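Local coordinates for protein aspartate aminotransferase (Plasmodium falciparum, PDB 3K7Y) that probably catalyses the pyridoxal-phosphate-dependent transfer of the amino group of L-aspartate to 2-oxoglutarate, yielding oxaloacetate and L-glutamate, at residues A[137-141]-A[142-146]; A[161-164]-A[165-168]; A[191-194]-A[195-198]; A[333-336]-A[337-340]. All blocks are in the same frame, centred on the assembly; numbering follows the deposited sequence.

Contact 1: A[137-141]-A[142-146]; sequences NMIES and RGFNL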
# COMPACT_ATOMS: atom_id res chain seq x y z
N ASN A 137 13.57 8.34 -9.52
CA ASN A 137 13.65 8.26 -8.05
C ASN A 137 13.53 6.83 -7.53
O ASN A 137 14.31 6.39 -6.70
CB ASN A 137 12.60 9.15 -7.37
CG ASN A 137 12.83 9.28 -5.84
OD1 ASN A 137 13.79 9.91 -5.40
ND2 ASN A 137 11.95 8.69 -5.05
N MET A 138 12.55 6.12 -8.05
CA MET A 138 12.29 4.76 -7.60
C MET A 138 13.46 3.81 -7.91
O MET A 138 13.84 3.00 -7.08
CB MET A 138 11.02 4.23 -8.22
CG MET A 138 9.77 4.96 -7.86
SD MET A 138 8.49 3.74 -8.15
CE MET A 138 7.97 3.40 -6.48
N ILE A 139 14.00 3.92 -9.13
CA ILE A 139 15.12 3.08 -9.53
C ILE A 139 16.35 3.39 -8.70
O ILE A 139 16.91 2.49 -8.07
CB ILE A 139 15.47 3.26 -11.01
CG1 ILE A 139 14.55 2.40 -11.87
CG2 ILE A 139 16.91 2.83 -11.27
CD1 ILE A 139 13.48 3.14 -12.57
N GLU A 140 16.73 4.66 -8.69
CA GLU A 140 18.02 5.09 -8.18
C GLU A 140 18.11 4.90 -6.70
O GLU A 140 19.04 4.26 -6.20
CB GLU A 140 18.24 6.56 -8.52
CG GLU A 140 18.80 6.80 -9.93
CD GLU A 140 19.75 7.97 -9.94
OE1 GLU A 140 19.25 9.11 -9.76
OE2 GLU A 140 20.99 7.75 -10.06
N SER A 141 17.14 5.42 -5.99
CA SER A 141 17.14 5.28 -4.54
C SER A 141 17.12 3.84 -4.02
O SER A 141 17.05 3.64 -2.82
CB SER A 141 16.04 6.14 -3.88
OG SER A 141 14.72 5.75 -4.25
N ARG A 142 17.20 2.83 -4.90
CA ARG A 142 17.58 1.47 -4.44
C ARG A 142 18.84 0.90 -5.08
O ARG A 142 19.01 -0.32 -5.16
CB ARG A 142 16.42 0.47 -4.41
CG ARG A 142 15.53 0.43 -5.59
CD ARG A 142 14.20 -0.19 -5.20
NE ARG A 142 13.20 0.83 -4.94
CZ ARG A 142 11.94 0.58 -4.58
NH1 ARG A 142 11.52 -0.67 -4.40
NH2 ARG A 142 11.10 1.58 -4.37
N GLY A 143 19.73 1.80 -5.48
CA GLY A 143 21.07 1.44 -5.94
C GLY A 143 21.15 0.52 -7.15
O GLY A 143 21.88 -0.48 -7.12
N PHE A 144 20.38 0.84 -8.19
CA PHE A 144 20.57 0.25 -9.50
C PHE A 144 21.39 1.30 -10.27
O PHE A 144 21.38 2.48 -9.90
CB PHE A 144 19.24 0.13 -10.23
CG PHE A 144 18.34 -0.99 -9.76
CD1 PHE A 144 18.57 -2.30 -10.15
CD2 PHE A 144 17.17 -0.71 -9.03
CE1 PHE A 144 17.71 -3.31 -9.75
CE2 PHE A 144 16.30 -1.71 -8.63
CZ PHE A 144 16.57 -3.01 -8.98
N ASN A 145 22.07 0.88 -11.33
CA ASN A 145 22.66 1.82 -12.26
C ASN A 145 21.54 2.23 -13.14
O ASN A 145 20.83 1.38 -13.64
CB ASN A 145 23.72 1.18 -13.14
CG ASN A 145 24.93 0.73 -12.36
OD1 ASN A 145 25.33 1.36 -11.38
ND2 ASN A 145 25.53 -0.39 -12.80
N LEU A 146 21.35 3.53 -13.32
CA LEU A 146 20.33 4.01 -14.23
C LEU A 146 20.99 4.54 -15.47
O LEU A 146 21.82 5.48 -15.40
CB LEU A 146 19.44 5.10 -13.60
CG LEU A 146 18.32 5.57 -14.54
CD1 LEU A 146 17.27 4.47 -14.73
CD2 LEU A 146 17.64 6.86 -14.08

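Contact 2: A[161-164]-A[165-168]; sequences YDLF and LNDL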
# COMPACT_ATOMS: atom_id res chain seq x y z
N TYR A 161 13.40 7.62 -34.16
CA TYR A 161 13.35 6.16 -34.24
C TYR A 161 14.68 5.57 -34.70
O TYR A 161 14.90 4.37 -34.58
CB TYR A 161 12.23 5.69 -35.17
CG TYR A 161 10.82 6.06 -34.75
CD1 TYR A 161 10.02 5.14 -34.06
CD2 TYR A 161 10.28 7.31 -35.06
CE1 TYR A 161 8.71 5.47 -33.68
CE2 TYR A 161 8.98 7.64 -34.69
CZ TYR A 161 8.20 6.72 -34.00
OH TYR A 161 6.91 7.07 -33.62
N ASP A 162 15.56 6.42 -35.23
CA ASP A 162 16.84 5.97 -35.76
C ASP A 162 17.80 5.71 -34.62
O ASP A 162 18.38 4.63 -34.53
CB ASP A 162 17.44 7.02 -36.71
CG ASP A 162 16.49 7.41 -37.85
OD1 ASP A 162 15.27 7.60 -37.61
OD2 ASP A 162 16.97 7.54 -39.00
N LEU A 163 17.94 6.71 -33.75
CA LEU A 163 18.80 6.63 -32.57
C LEU A 163 18.20 5.77 -31.45
O LEU A 163 18.93 5.18 -30.66
CB LEU A 163 19.13 8.03 -32.04
CG LEU A 163 20.00 8.93 -32.91
CD1 LEU A 163 19.86 10.37 -32.46
CD2 LEU A 163 21.46 8.51 -32.88
N PHE A 164 16.88 5.71 -31.36
CA PHE A 164 16.23 4.85 -30.38
C PHE A 164 16.57 3.35 -30.59
O PHE A 164 16.95 2.65 -29.64
CB PHE A 164 14.72 5.11 -30.36
CG PHE A 164 13.90 4.05 -29.65
CD1 PHE A 164 14.27 3.57 -28.40
CD2 PHE A 164 12.74 3.55 -30.24
CE1 PHE A 164 13.50 2.58 -27.74
CE2 PHE A 164 11.97 2.57 -29.59
CZ PHE A 164 12.35 2.08 -28.35
N LEU A 165 16.45 2.87 -31.83
CA LEU A 165 16.76 1.47 -32.15
C LEU A 165 18.25 1.18 -32.18
O LEU A 165 18.66 0.04 -31.96
CB LEU A 165 16.15 1.06 -33.48
CG LEU A 165 14.64 1.18 -33.61
CD1 LEU A 165 14.26 1.08 -35.06
CD2 LEU A 165 13.94 0.12 -32.82
N ASN A 166 19.05 2.20 -32.47
CA ASN A 166 20.50 2.12 -32.33
C ASN A 166 20.95 1.65 -30.96
O ASN A 166 21.67 0.65 -30.85
CB ASN A 166 21.11 3.48 -32.60
CG ASN A 166 21.82 3.52 -33.88
OD1 ASN A 166 21.50 2.76 -34.81
ND2 ASN A 166 22.82 4.40 -33.97
N ASP A 167 20.56 2.40 -29.93
CA ASP A 167 20.89 2.10 -28.56
C ASP A 167 20.29 0.77 -28.20
O ASP A 167 20.95 -0.08 -27.61
CB ASP A 167 20.35 3.18 -27.62
CG ASP A 167 20.91 4.55 -27.91
OD1 ASP A 167 20.29 5.53 -27.44
OD2 ASP A 167 21.97 4.66 -28.59
N LEU A 168 19.04 0.59 -28.59
CA LEU A 168 18.37 -0.69 -28.41
C LEU A 168 19.19 -1.85 -28.97
O LEU A 168 18.97 -3.01 -28.59
CB LEU A 168 16.99 -0.65 -29.04
CG LEU A 168 15.93 -1.50 -28.32
CD1 LEU A 168 16.03 -1.39 -26.80
CD2 LEU A 168 14.54 -1.07 -28.79

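Contact 3: A[191-194]-A[195-198]; sequences IEEK and YFDE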
# COMPACT_ATOMS: atom_id res chain seq x y z
N ILE A 191 4.52 5.21 -29.91
CA ILE A 191 5.28 4.49 -30.95
C ILE A 191 4.38 4.04 -32.11
O ILE A 191 3.47 3.23 -31.90
CB ILE A 191 6.00 3.24 -30.35
CG1 ILE A 191 7.01 3.66 -29.28
CG2 ILE A 191 6.69 2.40 -31.44
CD1 ILE A 191 7.43 2.56 -28.33
N GLU A 192 4.62 4.54 -33.33
CA GLU A 192 3.83 4.17 -34.52
C GLU A 192 3.99 2.68 -34.91
O GLU A 192 5.09 2.12 -34.81
CB GLU A 192 4.23 5.04 -35.71
CG GLU A 192 4.21 6.54 -35.46
CD GLU A 192 4.98 7.34 -36.51
OE1 GLU A 192 5.95 6.79 -37.10
OE2 GLU A 192 4.63 8.52 -36.73
N GLU A 193 2.91 2.04 -35.37
CA GLU A 193 3.01 0.62 -35.74
C GLU A 193 4.07 0.37 -36.80
O GLU A 193 4.62 -0.73 -36.86
CB GLU A 193 1.69 0.04 -36.24
CG GLU A 193 0.43 0.57 -35.60
CD GLU A 193 -0.82 -0.11 -36.13
OE1 GLU A 193 -0.71 -1.14 -36.85
OE2 GLU A 193 -1.93 0.40 -35.81
N LYS A 194 4.33 1.38 -37.64
CA LYS A 194 5.37 1.27 -38.68
C LYS A 194 6.61 0.54 -38.15
O LYS A 194 7.26 -0.20 -38.89
CB LYS A 194 5.79 2.66 -39.21
CG LYS A 194 4.67 3.64 -39.45
CD LYS A 194 5.20 4.90 -40.11
CE LYS A 194 4.03 5.81 -40.54
NZ LYS A 194 4.51 7.08 -41.15
N TYR A 195 6.90 0.75 -36.85
CA TYR A 195 8.15 0.29 -36.23
C TYR A 195 8.09 -0.93 -35.30
O TYR A 195 9.14 -1.50 -34.97
CB TYR A 195 8.79 1.44 -35.48
CG TYR A 195 9.20 2.58 -36.35
CD1 TYR A 195 10.45 2.60 -36.95
CD2 TYR A 195 8.33 3.64 -36.59
CE1 TYR A 195 10.84 3.66 -37.76
CE2 TYR A 195 8.70 4.71 -37.40
CZ TYR A 195 9.95 4.72 -37.99
OH TYR A 195 10.32 5.77 -38.79
N PHE A 196 6.89 -1.32 -34.86
CA PHE A 196 6.76 -2.48 -33.98
C PHE A 196 7.65 -3.63 -34.46
O PHE A 196 8.54 -4.06 -33.73
CB PHE A 196 5.31 -2.96 -33.85
CG PHE A 196 4.37 -1.95 -33.23
CD1 PHE A 196 3.00 -2.19 -33.24
CD2 PHE A 196 4.83 -0.78 -32.64
CE1 PHE A 196 2.11 -1.29 -32.67
CE2 PHE A 196 3.95 0.12 -32.06
CZ PHE A 196 2.58 -0.14 -32.08
N ASP A 197 7.43 -4.10 -35.68
CA ASP A 197 8.08 -5.33 -36.17
C ASP A 197 9.60 -5.30 -36.06
O ASP A 197 10.22 -6.31 -35.75
CB ASP A 197 7.68 -5.64 -37.62
CG ASP A 197 6.20 -5.49 -37.86
OD1 ASP A 197 5.70 -4.33 -37.92
OD2 ASP A 197 5.54 -6.54 -38.02
N GLU A 198 10.19 -4.15 -36.33
CA GLU A 198 11.64 -4.07 -36.25
C GLU A 198 12.07 -4.37 -34.81
O GLU A 198 12.89 -5.26 -34.57
CB GLU A 198 12.16 -2.71 -36.72
CG GLU A 198 13.58 -2.75 -37.26
CD GLU A 198 14.08 -1.39 -37.76
OE1 GLU A 198 15.28 -1.09 -37.57
OE2 GLU A 198 13.27 -0.62 -38.33

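Contact 4: A[333-336]-A[337-340]; sequences ETYQ and KKYN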
# COMPACT_ATOMS: atom_id res chain seq x y z
N GLU A 333 -1.49 29.72 -32.56
CA GLU A 333 -1.11 30.13 -33.91
C GLU A 333 -1.67 31.53 -34.15
O GLU A 333 -1.04 32.34 -34.84
CB GLU A 333 -1.64 29.17 -34.97
CG GLU A 333 -3.13 29.35 -35.28
CD GLU A 333 -3.46 29.28 -36.77
OE1 GLU A 333 -3.32 28.17 -37.36
OE2 GLU A 333 -3.89 30.32 -37.36
N THR A 334 -2.85 31.81 -33.57
CA THR A 334 -3.52 33.11 -33.68
C THR A 334 -2.84 34.17 -32.83
O THR A 334 -2.16 35.03 -33.36
CB THR A 334 -5.02 33.03 -33.33
OG1 THR A 334 -5.69 32.21 -34.29
CG2 THR A 334 -5.66 34.42 -33.33
N TYR A 335 -3.00 34.12 -31.51
CA TYR A 335 -2.49 35.19 -30.63
C TYR A 335 -1.06 35.54 -30.92
O TYR A 335 -0.66 36.70 -30.83
CB TYR A 335 -2.65 34.81 -29.17
CG TYR A 335 -4.06 34.99 -28.73
CD1 TYR A 335 -4.47 36.17 -28.13
CD2 TYR A 335 -4.99 34.00 -28.98
CE1 TYR A 335 -5.80 36.34 -27.76
CE2 TYR A 335 -6.31 34.16 -28.61
CZ TYR A 335 -6.71 35.33 -28.00
OH TYR A 335 -8.02 35.46 -27.63
N GLN A 336 -0.29 34.50 -31.25
CA GLN A 336 1.04 34.63 -31.81
C GLN A 336 1.21 35.85 -32.74
O GLN A 336 2.20 36.57 -32.60
CB GLN A 336 1.34 33.35 -32.58
CG GLN A 336 2.80 33.13 -32.82
CD GLN A 336 3.08 32.04 -33.81
OE1 GLN A 336 3.97 31.23 -33.58
NE2 GLN A 336 2.34 32.02 -34.92
N LYS A 337 0.26 36.06 -33.66
CA LYS A 337 0.25 37.17 -34.62
C LYS A 337 0.29 38.56 -33.97
O LYS A 337 0.92 39.48 -34.50
CB LYS A 337 -1.02 37.13 -35.48
CG LYS A 337 -1.15 36.02 -36.50
CD LYS A 337 -2.54 36.10 -37.17
CE LYS A 337 -3.13 34.72 -37.46
NZ LYS A 337 -4.62 34.76 -37.40
N LYS A 338 -0.42 38.71 -32.86
CA LYS A 338 -0.44 39.97 -32.14
C LYS A 338 0.96 40.39 -31.71
O LYS A 338 1.28 41.59 -31.65
CB LYS A 338 -1.38 39.89 -30.93
CG LYS A 338 -2.86 39.85 -31.29
CD LYS A 338 -3.77 39.92 -30.07
CE LYS A 338 -5.25 39.86 -30.50
NZ LYS A 338 -6.21 39.74 -29.37
N TYR A 339 1.81 39.42 -31.42
CA TYR A 339 3.16 39.73 -30.95
C TYR A 339 4.20 39.54 -32.07
O TYR A 339 5.40 39.66 -31.83
CB TYR A 339 3.48 38.93 -29.68
CG TYR A 339 2.47 39.17 -28.57
CD1 TYR A 339 2.68 40.16 -27.60
CD2 TYR A 339 1.27 38.45 -28.51
CE1 TYR A 339 1.73 40.40 -26.60
CE2 TYR A 339 0.33 38.68 -27.51
CZ TYR A 339 0.56 39.66 -26.56
OH TYR A 339 -0.38 39.90 -25.58
N ASN A 340 3.71 39.29 -33.28
CA ASN A 340 4.51 38.96 -34.47
C ASN A 340 5.55 37.84 -34.28
O ASN A 340 6.69 37.94 -34.73
CB ASN A 340 5.06 40.24 -35.14
CG ASN A 340 6.52 40.56 -34.79
OD1 ASN A 340 7.07 40.07 -33.80
ND2 ASN A 340 7.15 41.39 -35.61

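Contact 1: A[137-141]-A[142-146]
Ile-139 meets the returning chain with its CG2 branch, which touches Phe-144 CB at 3.7 Å and Leu-146 CD1 at 3.8 Å. Both neighbours cross the isoleucine at about a right angle. CG2 lies anti to the backbone N, CG1 taking the place beside it (chi1 -83°), and in this way a beta-branched residue can send one methyl to the strand. Its carbonyl serves too: Ile-139 O sits in the plane of the Phe-144 ring, at its edge, 3.4 Å from CD2. The reversal itself is a type I turn, closed by Gly-143 N donating to Glu-140 O at 2.7 Å. Gly-143 has positive phi, which glycine adopts easily. Arg-142 folds back beside Met-138, and its NE makes a weak bond of 3.1 Å to Met-138 O. One turn earlier Asn-137 O is gripped twice, by Ser-141 N and by Ser-141 OG at 2.6 Å, from opposite faces of its plane.

Further out, Lys-118 bonds Gly-143 O and makes a cation-pi contact with Phe-144. Met-138 packs against Phe-111, Phe-285 of the second subunit and Thr-107, which binds pyridoxal phosphate, so Met-138 stands in the cofactor's second shell. The whole is the alpha-to-beta corner of a beta-alpha-beta unit: the chain leaves helix 133-140 through the turn and enters strand 145-153 beside strand 124-128.

Contact 2: A[161-164]-A[165-168]
Phe-164 and Leu-168, one helical turn apart, lie side by side and point the same way, with leucine CD2 3.9 Å from the phenylalanine CZ. The ring reaches that place because CG of Phe-164 stands opposite its own backbone N (chi1 165°). Its size suits a buried position: beyond Leu-168 it meets Phe-151 edge-to-face, and it also touches Ile-149 of strand 145-153. Leu-165 works on a different side. Its CG rests 3.3 Å from Tyr-161 O, while its N makes a long, weak bond of 3.5 Å to the same oxygen. Its branched apolar end suits the approach to helix 193-206, where it touches Ile-199 and Ile-202.

Further along, the backbone bonds are regular. Asp-167 N reaches Leu-163 O in an almost straight bond (173°), and Leu-168 N reaches Phe-164 O at 3.1 Å. The Asp-167 carboxylate is bonded outside the contact, OD1 accepting from Asn-150 N of the neighbouring strand. Asp-162 and Asn-166 lie on the exposed side, where Leu-163 is an apolar exception. Such a division, largely of apolar from polar faces, marks an amphipathic helix laid against the sheet of an alpha/beta domain, here helix 161-170 over strand 145-153.

Contact 3: A[191-194]-A[195-198]
Phe-196 folds its ring back under the start of its own helix, so that Glu-193 CA stands 3.5 Å from the ring centroid, only 3° off the normal: a CH-pi contact over one face. Ile-191 CG2 meets the ring edge in plane, 3.6 Å from CE2. The peptide oxygens are treated unequally. Glu-193 O accepts from Phe-196 N at 3.1 Å, but the donor stands well above the carbonyl plane and the N-H...O angle is only 139°, a loose first turn. Glu-192 O accepts from Tyr-195 N, a bond whose geometry is less certain in the model. Ile-191 O lies near the plane of the Phe-196 ring, 3.2 Å from CE2, while the backbone of Ile-191 is also bonded to Ile-181.

Among the side chains, Glu-192 runs alongside Tyr-195, and its OE1 comes to the ring edge 3.5 Å from CE2, carboxylate and ring nearly coplanar (18° apart). The tyrosine ring stacks on Tyr-161, whose OH makes a weak bond with Glu-192 N. Asp-197 finds its strong partner outside, a salt bridge from OD2 to Lys-233 of helix 229-235. Acidic residues suit the beginning of a helix, where their charge probably interacts favourably with the peptide dipoles; the chemistry implies a start only weakly bonded by its backbone, with the Phe-196 ring packed over Glu-193 CA and Asp-197 tied to Lys-233.

Contact 4: A[333-336]-A[337-340]
Tyr-335 O meets the following chain twice: it accepts from Lys-338 N at 2.9 Å and lies near the plane of the Tyr-339 ring, at its edge, 3.5 Å from CD2. The bonds on either side also span three residues. Lys-337 N reaches Thr-334 O, and Tyr-339 N reaches Gln-336 O at 3.1 Å from above the carbonyl plane; three successive bonds of this spacing carry the chain out of the helix in turns. Gln-336 belongs to the packed side. Its chain runs extended from a CG opposite the backbone N (chi1 -160°). The residue is buried; its OE1 accepts from Tyr-343 N, and NE2 makes a weak bond to Glu-333 O.

The lysines give the other side its loose character. Lys-337 lays CB and CG over Thr-334 O, CB at 3.2 Å, but its NZ ends 4.5 Å from Glu-333 OE2, opposite charges too far apart for a salt bridge. Lys-338 stretches beside Tyr-335, its NZ 3.8 Å from CE1 at an oblique approach. Long chains with charged ends suit this exposed surface. The two tyrosines, amphipathic in themselves, face helix 390-403, where Tyr-339 OH bonds Asp-396 and both rings touch Cys-399; thus the end of the long helix 304-335 is laid against helix 390-403 before the chain runs on to strand 355-357.

Contacts 1, 2 and 3 lie in or beside the large mixed sheet and are each partly buried, whereas contact 4 is a surface contact, its centre about 37 Å from those of contacts 2 and 3. Contacts 2 and 3 touch directly, where Tyr-161 CD1 approaches Tyr-195 CD2 at 3.4 Å. Contacts 1 and 2 do not touch, yet both involve strand 145-153, the one leading into it and the other packing on it. Contact 1 alone adjoins the cofactor site and the second subunit. Apolar packing dominates contact 2, aromatic rings with carboxylates contact 3, and contact 4 mixes tyrosines on its packed side with lysines toward solvent.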